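Chromosome partition protein Smc (PDB 5XEI) is probably required for chromosome condensation and partitioning, working as an ATP-hydrolysing, DNA-binding homodimer whose head domains sit at the end of long coiled coils. Local coordinates at residues A[209-212]-A[213-217]. Numbering follows the deposited sequence.
Sequences KERN and DALRY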
loop_
_atom_site.group_PDB
_atom_site.type_symbol
_atom_site.label_atom_id
_atom_site.label_comp_id
_atom_site.label_asym_id
_atom_site.label_seq_id
_atom_site.Cartn_x
_atom_site.Cartn_y
_atom_site.Cartn_z
ATOM N N LYS A 209 11.520 19.680 -44.002
ATOM C CA LYS A 209 11.269 19.854 -45.423
ATOM C C LYS A 209 10.974 21.313 -45.747
ATOM O O LYS A 209 11.523 21.865 -46.708
ATOM C CB LYS A 209 10.124 18.938 -45.859
ATOM C CG LYS A 209 9.201 19.522 -46.923
ATOM C CD LYS A 209 8.300 18.425 -47.488
ATOM C CE LYS A 209 7.214 18.970 -48.399
ATOM N NZ LYS A 209 6.136 17.953 -48.644
ATOM N N GLU A 210 10.130 21.952 -44.939
ATOM C CA GLU A 210 9.911 23.385 -45.074
ATOM C C GLU A 210 11.201 24.168 -44.864
ATOM O O GLU A 210 11.492 25.102 -45.617
ATOM C CB GLU A 210 8.841 23.828 -44.090
ATOM C CG GLU A 210 7.583 23.030 -44.212
ATOM C CD GLU A 210 6.592 23.349 -43.122
ATOM O OE1 GLU A 210 6.397 24.541 -42.799
ATOM O OE2 GLU A 210 6.008 22.392 -42.574
ATOM N N ARG A 211 11.994 23.807 -43.854
ATOM C CA ARG A 211 13.248 24.520 -43.649
ATOM C C ARG A 211 14.068 24.529 -44.925
ATOM O O ARG A 211 14.552 25.582 -45.364
ATOM C CB ARG A 211 14.067 23.901 -42.521
ATOM C CG ARG A 211 15.447 24.529 -42.419
ATOM C CD ARG A 211 16.436 23.571 -41.811
ATOM N NE ARG A 211 16.593 22.369 -42.623
ATOM C CZ ARG A 211 16.928 21.187 -42.123
ATOM N NH1 ARG A 211 17.114 21.049 -40.821
ATOM N NH2 ARG A 211 17.055 20.136 -42.914
ATOM N N ASN A 212 14.210 23.359 -45.548
ATOM C CA ASN A 212 15.089 23.264 -46.704
ATOM C C ASN A 212 14.531 24.027 -47.888
ATOM O O ASN A 212 15.301 24.587 -48.670
ATOM C CB ASN A 212 15.328 21.808 -47.079
ATOM C CG ASN A 212 16.177 21.085 -46.068
ATOM O OD1 ASN A 212 15.893 19.943 -45.728
ATOM N ND2 ASN A 212 17.221 21.752 -45.566
ATOM N N ASP A 213 13.209 24.069 -48.028
ATOM C CA ASP A 213 12.621 24.881 -49.079
ATOM C C ASP A 213 12.817 26.352 -48.790
ATOM O O ASP A 213 13.144 27.127 -49.693
ATOM C CB ASP A 213 11.143 24.560 -49.241
ATOM C CG ASP A 213 10.929 23.262 -49.967
ATOM O OD1 ASP A 213 9.773 22.795 -50.022
ATOM O OD2 ASP A 213 11.933 22.710 -50.480
ATOM N N ALA A 214 12.628 26.757 -47.533
ATOM C CA ALA A 214 12.907 28.141 -47.176
ATOM C C ALA A 214 14.367 28.477 -47.444
ATOM O O ALA A 214 14.682 29.579 -47.910
ATOM C CB ALA A 214 12.551 28.396 -45.720
ATOM N N LEU A 215 15.270 27.521 -47.208
ATOM C CA LEU A 215 16.684 27.786 -47.447
ATOM C C LEU A 215 16.982 27.987 -48.933
ATOM O O LEU A 215 17.746 28.886 -49.293
ATOM C CB LEU A 215 17.539 26.656 -46.862
ATOM C CG LEU A 215 17.595 26.609 -45.327
ATOM C CD1 LEU A 215 18.734 25.760 -44.785
ATOM C CD2 LEU A 215 17.718 28.001 -44.785
ATOM N N ARG A 216 16.406 27.174 -49.817
ATOM C CA ARG A 216 16.745 27.334 -51.231
ATOM C C ARG A 216 15.998 28.502 -51.845
ATOM O O ARG A 216 16.539 29.210 -52.697
ATOM C CB ARG A 216 16.477 26.051 -52.008
ATOM C CG ARG A 216 16.804 24.796 -51.230
ATOM C CD ARG A 216 16.315 23.526 -51.944
ATOM N NE ARG A 216 17.042 22.382 -51.437
ATOM C CZ ARG A 216 16.695 21.131 -51.705
ATOM N NH1 ARG A 216 15.636 20.888 -52.476
ATOM N NH2 ARG A 216 17.398 20.115 -51.220
ATOM N N TYR A 217 14.762 28.730 -51.420
ATOM C CA TYR A 217 14.127 30.003 -51.719
ATOM C C TYR A 217 15.065 31.167 -51.376
ATOM O O TYR A 217 15.186 32.131 -52.144
ATOM C CB TYR A 217 12.793 30.100 -50.973
ATOM C CG TYR A 217 12.262 31.496 -50.933
ATOM C CD1 TYR A 217 11.380 31.949 -51.891
ATOM C CD2 TYR A 217 12.658 32.371 -49.933
ATOM C CE1 TYR A 217 10.901 33.235 -51.847
ATOM C CE2 TYR A 217 12.203 33.642 -49.889
ATOM C CZ TYR A 217 11.325 34.080 -50.837
ATOM O OH TYR A 217 10.879 35.381 -50.749
#
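Arg211 and Leu215, one helical turn apart, meet through their aliphatic parts, CG of Arg211 lying 4.2 Å from CG of Leu215. The arginine CG stands opposite the backbone N (chi1 173°), and a bend at chi3 turns the chain aside. The leucine, with CG beside its own backbone N and anti to its carbonyl carbon, lies back over the preceding turn near Arg211 O, the same oxygen that accepts the Leu215 N-H. Another backbone bond joins Ala214 N to Glu210 O, at 2.8 Å. The turn follows the regular alpha-helical pattern, each N-H bonding to the carbonyl four residues earlier, in the long helix 170-246, part of the predicted coiled coil of this SMC head construct; Ala214, Leu215 and Arg211 all touch Ile323 of helix 321-383, and Arg211 adds a cation-pi contact with Phe326. In Asp213, CG is anti to the carbonyl carbon (chi1 -76°), which sets the carboxylate beside the Lys209 carbonyl without a bond to it. Its OD1 stays 6.2 Å from Lys209 NZ, too far for a salt bridge. A lysine here would probably leave the Lys209 ammonium without this nearby opposite charge. Arg216 runs extended from CG to NE, passing Asn212 O.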